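Local coordinates for conserved hypothetical protein (Staphylococcus aureus subsp. aureus, PDB 2AP3) that is of unknown function but belongs to a family of putative cell-wall binding lipoproteins and folds as an elongated bundle of helices, at residues N74-L79 with S142-F147; F147-L150 with A155-Q158. All coordinates share one frame; numbering follows the deposited sequence.

Overall arrangement
Both contacts lie on the same side of the chain's centre in an elongated, all-helical bundle, with their centres about 14 Å apart, and helix 109-150 serves both. Interaction 1 comes first: residues 74-79 of helix 61-96 pack against 142-147 of helix 109-150, in a largely buried antiparallel helix pair. Interaction 2 takes over where that segment ends, at Phe-147, and joins 147-150, near the C-terminal end of that helix, to 155-158, where helix 157-195 begins. A long-range contact between helices is followed by a local one across a turn, at the surface, its centre about 31 Å from the centre of the chain. Together they tie the end of helix 109-150 to the helices before and after it.

Interaction 1: N74-L79 with S142-F147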
ATOM      1  N   ASN A  74      -8.874 -10.034  15.650  1.00 10.87           N
ATOM      2  CA  ASN A  74      -7.701  -9.244  15.290  1.00 11.42           C
ATOM      3  C   ASN A  74      -7.397  -9.288  13.774  1.00 10.55           C
ATOM      4  O   ASN A  74      -7.009  -8.269  13.164  1.00 11.70           O
ATOM      5  CB  ASN A  74      -6.513  -9.714  16.139  1.00 11.26           C
ATOM      6  CG  ASN A  74      -5.223  -9.012  15.768  1.00 11.42           C
ATOM      7  OD1 ASN A  74      -4.516  -9.393  14.835  1.00 11.95           O
ATOM      8  ND2 ASN A  74      -4.900  -7.966  16.526  1.00 13.55           N
ATOM      9  N   ALA A  75      -7.600 -10.455  13.167  1.00 10.62           N
ATOM     10  CA  ALA A  75      -7.444 -10.554  11.703  1.00 10.85           C
ATOM     11  C   ALA A  75      -8.509  -9.696  11.014  1.00 11.70           C
ATOM     12  O   ALA A  75      -8.188  -8.918  10.097  1.00 12.15           O
ATOM     13  CB  ALA A  75      -7.500 -12.005  11.266  1.00 11.29           C
ATOM     14  N   ASP A  76      -9.765  -9.794  11.467  1.00 11.09           N
ATOM     15  CA  ASP A  76     -10.828  -8.895  10.954  1.00 10.88           C
ATOM     16  C   ASP A  76     -10.455  -7.421  11.118  1.00 11.05           C
ATOM     17  O   ASP A  76     -10.682  -6.606  10.215  1.00 11.93           O
ATOM     18  CB  ASP A  76     -12.194  -9.171  11.609  1.00 11.39           C
ATOM     19  CG  ASP A  76     -12.761 -10.498  11.221  1.00 14.34           C
ATOM     20  OD1 ASP A  76     -12.458 -11.009  10.122  1.00 13.46           O
ATOM     21  OD2 ASP A  76     -13.553 -11.038  12.030  1.00 16.74           O
ATOM     22  N   ASP A  77      -9.870  -7.091  12.265  1.00 11.66           N
ATOM     23  CA  ASP A  77      -9.572  -5.706  12.585  1.00 12.34           C
ATOM     24  C   ASP A  77      -8.491  -5.177  11.656  1.00 12.48           C
ATOM     25  O   ASP A  77      -8.542  -4.036  11.205  1.00 12.68           O
ATOM     26  CB  ASP A  77      -9.080  -5.595  14.042  1.00 13.00           C
ATOM     27  CG  ASP A  77     -10.189  -5.749  15.053  1.00 15.32           C
ATOM     28  OD1 ASP A  77     -11.375  -5.728  14.675  1.00 17.25           O
ATOM     29  OD2 ASP A  77      -9.827  -5.922  16.249  1.00 19.44           O
ATOM     30  N   ARG A  78      -7.506  -6.015  11.368  1.00 12.17           N
ATOM     31  CA  ARG A  78      -6.431  -5.596  10.469  1.00 11.75           C
ATOM     32  C   ARG A  78      -6.953  -5.409   9.055  1.00 11.71           C
ATOM     33  O   ARG A  78      -6.662  -4.412   8.401  1.00 12.64           O
ATOM     34  CB  ARG A  78      -5.274  -6.596  10.515  1.00 12.33           C
ATOM     35  CG  ARG A  78      -4.489  -6.482  11.824  1.00 11.38           C
ATOM     36  CD  ARG A  78      -3.342  -7.505  11.900  1.00 11.98           C
ATOM     37  NE  ARG A  78      -3.796  -8.888  12.067  1.00 11.40           N
ATOM     38  CZ  ARG A  78      -3.341  -9.921  11.363  1.00 14.40           C
ATOM     39  NH1 ARG A  78      -2.407  -9.759  10.431  1.00 13.26           N
ATOM     40  NH2 ARG A  78      -3.820 -11.138  11.616  1.00 13.50           N
ATOM     41  N   LEU A  79      -7.776  -6.347   8.587  1.00 10.99           N
ATOM     42  CA  LEU A  79      -8.387  -6.169   7.277  1.00 11.47           C
ATOM     43  C   LEU A  79      -9.277  -4.927   7.195  1.00 12.02           C
ATOM     44  O   LEU A  79      -9.276  -4.207   6.170  1.00 11.76           O
ATOM     45  CB  LEU A  79      -9.201  -7.412   6.921  1.00 11.36           C
ATOM     46  CG  LEU A  79      -8.375  -8.654   6.622  1.00  9.99           C
ATOM     47  CD1 LEU A  79      -9.238  -9.921   6.662  1.00 13.70           C
ATOM     48  CD2 LEU A  79      -7.621  -8.533   5.253  1.00 12.13           C
ATOM     49  N   SER A 142      -5.559 -15.830   5.307  1.00 12.06           N
ATOM     50  CA  SER A 142      -5.058 -17.201   5.561  1.00 11.87           C
ATOM     51  C   SER A 142      -4.722 -17.432   7.049  1.00 12.17           C
ATOM     52  O   SER A 142      -4.824 -18.565   7.552  1.00 13.25           O
ATOM     53  CB  SER A 142      -3.881 -17.556   4.647  1.00 12.57           C
ATOM     54  OG  SER A 142      -2.772 -16.767   4.978  1.00 12.92           O
ATOM     55  N   GLU A 143      -4.401 -16.346   7.759  1.00 11.65           N
ATOM     56  CA  GLU A 143      -4.239 -16.401   9.225  1.00 12.89           C
ATOM     57  C   GLU A 143      -5.609 -16.664   9.846  1.00 12.46           C
ATOM     58  O   GLU A 143      -5.764 -17.569  10.677  1.00 12.78           O
ATOM     59  CB  GLU A 143      -3.625 -15.104   9.762  1.00 12.79           C
ATOM     60  CG  GLU A 143      -2.118 -14.999   9.402  1.00 12.96           C
ATOM     61  CD  GLU A 143      -1.462 -13.645   9.644  1.00 17.45           C
ATOM     62  OE1 GLU A 143      -2.155 -12.629   9.783  1.00 18.11           O
ATOM     63  OE2 GLU A 143      -0.201 -13.605   9.631  1.00 23.54           O
ATOM     64  N   LYS A 144      -6.595 -15.872   9.421  1.00 11.54           N
ATOM     65  CA  LYS A 144      -7.963 -16.058   9.877  1.00 12.31           C
ATOM     66  C   LYS A 144      -8.451 -17.512   9.687  1.00 11.60           C
ATOM     67  O   LYS A 144      -9.066 -18.097  10.576  1.00 13.08           O
ATOM     68  CB  LYS A 144      -8.908 -15.033   9.260  1.00 11.90           C
ATOM     69  CG  LYS A 144     -10.351 -15.156   9.834  1.00 12.36           C
ATOM     70  CD  LYS A 144     -11.325 -14.083   9.309  1.00 12.04           C
ATOM     71  CE  LYS A 144     -12.782 -14.398   9.699  1.00 14.61           C
ATOM     72  NZ  LYS A 144     -13.678 -13.330   9.153  1.00 13.48           N
ATOM     73  N   THR A 145      -8.152 -18.100   8.531  1.00 12.55           N
ATOM     74  CA  THR A 145      -8.520 -19.488   8.253  1.00 12.99           C
ATOM     75  C   THR A 145      -7.906 -20.453   9.291  1.00 12.68           C
ATOM     76  O   THR A 145      -8.579 -21.353   9.786  1.00 14.18           O
ATOM     77  CB  THR A 145      -8.090 -19.835   6.830  1.00 13.17           C
ATOM     78  OG1 THR A 145      -8.880 -19.058   5.932  1.00 15.49           O
ATOM     79  CG2 THR A 145      -8.282 -21.300   6.526  1.00 14.56           C
ATOM     80  N   LEU A 146      -6.639 -20.238   9.629  1.00 13.14           N
ATOM     81  CA  LEU A 146      -6.034 -21.061  10.682  1.00 13.08           C
ATOM     82  C   LEU A 146      -6.759 -20.838  12.012  1.00 11.95           C
ATOM     83  O   LEU A 146      -7.049 -21.805  12.717  1.00 12.77           O
ATOM     84  CB  LEU A 146      -4.549 -20.776  10.813  1.00 13.17           C
ATOM     85  CG  LEU A 146      -3.817 -21.373  12.027  1.00 13.48           C
ATOM     86  CD1 LEU A 146      -3.996 -22.904  12.078  1.00 14.73           C
ATOM     87  CD2 LEU A 146      -2.345 -20.995  12.044  1.00 14.82           C
ATOM     88  N   PHE A 147      -7.045 -19.588  12.355  1.00 11.86           N
ATOM     89  CA  PHE A 147      -7.671 -19.347  13.664  1.00 11.80           C
ATOM     90  C   PHE A 147      -9.073 -19.930  13.767  1.00 12.58           C
ATOM     91  O   PHE A 147      -9.442 -20.457  14.838  1.00 12.98           O
ATOM     92  CB  PHE A 147      -7.641 -17.855  14.038  1.00 12.43           C
ATOM     93  CG  PHE A 147      -6.269 -17.240  13.969  1.00 12.54           C
ATOM     94  CD1 PHE A 147      -5.143 -17.948  14.375  1.00 14.80           C
ATOM     95  CD2 PHE A 147      -6.105 -15.953  13.461  1.00 13.48           C
ATOM     96  CE1 PHE A 147      -3.844 -17.387  14.291  1.00 13.19           C
ATOM     97  CE2 PHE A 147      -4.818 -15.381  13.362  1.00 12.35           C
ATOM     98  CZ  PHE A 147      -3.688 -16.103  13.799  1.00 13.70           C
TER
HETATM   99  O   HOH W   1     -15.204 -13.192  11.959  1.00 21.72           O
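Ala-75 and Lys-144 form the close-packed middle of this contact, their CB atoms 3.9 Å apart where the axes of the antiparallel segments 74-79 and 142-147 come within 9.6 Å. A salt bridge lies to either side of that pair. On the buried side Arg-78 turns its guanidinium end-on to Glu-143, and NH1 and NH2 both donate to OE1, the NH2 bond measuring 2.9 Å. OE1 sits in the guanidinium plane, but the carboxylate plane is turned 46° from it; NH1 meets OE1 nearly along its C-O axis, NH2 on the anti side, out of the carboxylate plane, while Tyr-171 OH hydrogen-bonds OE2. A bend at chi3 (-71°) turns the guanidinium toward Glu-143, and NE donates to Asn-74 OD1 at 2.9 Å. The looser side is partly exposed: Lys-144, extended beyond CG, puts NZ on the syn lone pair of Asp-76 OD1 at 2.8 Å, and a water bridges that NZ to OD2. Around the buried side, helix 33-50 touches Arg-78 through Leu-45 and Lys-49 and accepts a hydrogen bond from Asn-74 ND2 at Leu-45 O, while Glu-143 meets Ile-167 of helix 157-195; helices 61-96 and 109-150 are thus flanked by two further helices.

Interaction 2: F147-L150 with A155-Q158; sequences FKYL and ATQQ
The ring of Tyr-149 carries Ala-155 over one face: the methyl CB stands 4.3 Å from the ring centroid and 27° off the normal, a CH-pi contact displaced toward CE2, its nearest ring atom at 3.8 Å. At the ring edge, in plane, lies the carbonyl oxygen of Thr-156, 3.9 Å from CE2. Outside the two segments, Lys-163 of helix 157-195 adds a cation-pi interaction with the same ring. The phenol oxygen does the polar work. Thr-156 N donates to Tyr-149 OH at 3.0 Å in an almost straight bond (174°), approaching obliquely to the ring. With CG anti to the backbone N (chi1 172°), the tyrosine side chain reaches across the turn and delivers its hydroxyl to the chain just ahead of the next helix. The same tyrosine thus meets Ala-155 with its ring face and the following peptide N-H with its hydroxyl, both from one side. Leu-150 adds a looser apolar touch, its CD2 4.5 Å from Ala-155 CB, while its side chain also meets Val-68 of helix 61-96. Thr-156 OG1 lies 3.4 Å from Tyr-149 OH, at best a weak interaction; its stronger partner is the backbone N of Gly-159. That bond makes Thr-156 the N-cap of helix 157-195. The whole contact is at the surface, and the four residues between its segments include no helix. It is a short connection between consecutive helices of this bundle, ending in a threonine N-cap: an aromatic residue from near the C-terminal end of helix 109-150 spans the connection and binds the backbone N of the threonine that caps helix 157-195.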
ATOM      1  N   PHE A 147      -7.045 -19.588  12.355  1.00 11.86           N
ATOM      2  CA  PHE A 147      -7.671 -19.347  13.664  1.00 11.80           C
ATOM      3  C   PHE A 147      -9.073 -19.930  13.767  1.00 12.58           C
ATOM      4  O   PHE A 147      -9.442 -20.457  14.838  1.00 12.98           O
ATOM      5  CB  PHE A 147      -7.641 -17.855  14.038  1.00 12.43           C
ATOM      6  CG  PHE A 147      -6.269 -17.240  13.969  1.00 12.54           C
ATOM      7  CD1 PHE A 147      -5.143 -17.948  14.375  1.00 14.80           C
ATOM      8  CD2 PHE A 147      -6.105 -15.953  13.461  1.00 13.48           C
ATOM      9  CE1 PHE A 147      -3.844 -17.387  14.291  1.00 13.19           C
ATOM     10  CE2 PHE A 147      -4.818 -15.381  13.362  1.00 12.35           C
ATOM     11  CZ  PHE A 147      -3.688 -16.103  13.799  1.00 13.70           C
ATOM     12  N   LYS A 148      -9.840 -19.871  12.678  1.00 12.15           N
ATOM     13  CA  LYS A 148     -11.159 -20.504  12.652  1.00 13.01           C
ATOM     14  C   LYS A 148     -11.052 -22.012  12.865  1.00 13.76           C
ATOM     15  O   LYS A 148     -11.882 -22.618  13.560  1.00 13.67           O
ATOM     16  CB  LYS A 148     -11.873 -20.214  11.349  1.00 12.29           C
ATOM     17  CG  LYS A 148     -12.441 -18.806  11.277  1.00 13.66           C
ATOM     18  CD  LYS A 148     -13.309 -18.578   9.996  1.00 14.16           C
ATOM     19  CE  LYS A 148     -14.514 -19.535   9.859  1.00 16.68           C
ATOM     20  NZ  LYS A 148     -15.237 -19.290   8.580  1.00 18.36           N
ATOM     21  N   TYR A 149     -10.020 -22.616  12.278  1.00 13.73           N
ATOM     22  CA  TYR A 149      -9.790 -24.042  12.468  1.00 14.84           C
ATOM     23  C   TYR A 149      -9.530 -24.366  13.946  1.00 14.78           C
ATOM     24  O   TYR A 149     -10.015 -25.356  14.482  1.00 15.79           O
ATOM     25  CB  TYR A 149      -8.656 -24.500  11.548  1.00 15.90           C
ATOM     26  CG  TYR A 149      -8.186 -25.919  11.783  1.00 16.29           C
ATOM     27  CD1 TYR A 149      -8.982 -27.010  11.445  1.00 18.45           C
ATOM     28  CD2 TYR A 149      -6.935 -26.160  12.330  1.00 17.67           C
ATOM     29  CE1 TYR A 149      -8.541 -28.305  11.665  1.00 18.62           C
ATOM     30  CE2 TYR A 149      -6.475 -27.470  12.545  1.00 19.75           C
ATOM     31  CZ  TYR A 149      -7.294 -28.534  12.208  1.00 19.49           C
ATOM     32  OH  TYR A 149      -6.880 -29.839  12.415  1.00 20.81           O
ATOM     33  N   LEU A 150      -8.811 -23.489  14.632  1.00 13.35           N
ATOM     34  CA  LEU A 150      -8.604 -23.692  16.075  1.00 13.66           C
ATOM     35  C   LEU A 150      -9.872 -23.526  16.922  1.00 15.90           C
ATOM     36  O   LEU A 150      -9.897 -24.010  18.069  1.00 15.95           O
ATOM     37  CB  LEU A 150      -7.563 -22.695  16.615  1.00 13.35           C
ATOM     38  CG  LEU A 150      -6.179 -22.677  15.950  1.00 13.52           C
ATOM     39  CD1 LEU A 150      -5.327 -21.586  16.536  1.00 12.83           C
ATOM     40  CD2 LEU A 150      -5.481 -24.021  16.103  1.00 16.26           C
ATOM     41  N   ALA A 155      -9.053 -29.919  16.792  1.00 22.47           N
ATOM     42  CA  ALA A 155      -7.945 -29.469  15.929  1.00 21.85           C
ATOM     43  C   ALA A 155      -6.728 -30.350  16.190  1.00 20.75           C
ATOM     44  O   ALA A 155      -6.498 -30.760  17.342  1.00 21.94           O
ATOM     45  CB  ALA A 155      -7.604 -27.977  16.185  1.00 21.23           C
ATOM     46  N   THR A 156      -5.978 -30.642  15.119  1.00 19.93           N
ATOM     47  CA  THR A 156      -4.748 -31.442  15.211  1.00 19.27           C
ATOM     48  C   THR A 156      -3.496 -30.655  14.782  1.00 17.96           C
ATOM     49  O   THR A 156      -3.586 -29.653  14.055  1.00 18.36           O
ATOM     50  CB  THR A 156      -4.829 -32.706  14.331  1.00 19.32           C
ATOM     51  OG1 THR A 156      -4.663 -32.341  12.962  1.00 19.26           O
ATOM     52  CG2 THR A 156      -6.180 -33.440  14.532  1.00 21.02           C
ATOM     53  N   GLN A 157      -2.328 -31.126  15.216  1.00 16.93           N
ATOM     54  CA  GLN A 157      -1.065 -30.551  14.755  1.00 16.77           C
ATOM     55  C   GLN A 157      -0.895 -30.627  13.241  1.00 16.92           C
ATOM     56  O   GLN A 157      -0.427 -29.682  12.622  1.00 16.18           O
ATOM     57  CB  GLN A 157       0.150 -31.186  15.439  1.00 15.75           C
ATOM     58  CG  GLN A 157       1.416 -30.376  15.190  1.00 17.09           C
ATOM     59  CD  GLN A 157       1.343 -29.021  15.866  1.00 16.91           C
ATOM     60  OE1 GLN A 157       1.084 -28.955  17.063  1.00 15.74           O
ATOM     61  NE2 GLN A 157       1.604 -27.943  15.116  1.00 16.51           N
ATOM     62  N   GLN A 158      -1.278 -31.763  12.657  1.00 17.69           N
ATOM     63  CA  GLN A 158      -1.229 -31.950  11.219  1.00 19.80           C
ATOM     64  C   GLN A 158      -2.018 -30.844  10.496  1.00 18.95           C
ATOM     65  O   GLN A 158      -1.520 -30.253   9.525  1.00 19.17           O
ATOM     66  CB  GLN A 158      -1.772 -33.353  10.871  1.00 18.94           C
ATOM     67  CG  GLN A 158      -1.673 -33.736   9.404  1.00 22.41           C
ATOM     68  CD  GLN A 158      -2.023 -35.209   9.149  1.00 22.94           C
ATOM     69  OE1 GLN A 158      -2.663 -35.874   9.978  1.00 27.41           O
ATOM     70  NE2 GLN A 158      -1.605 -35.719   7.988  1.00 27.55           N
TER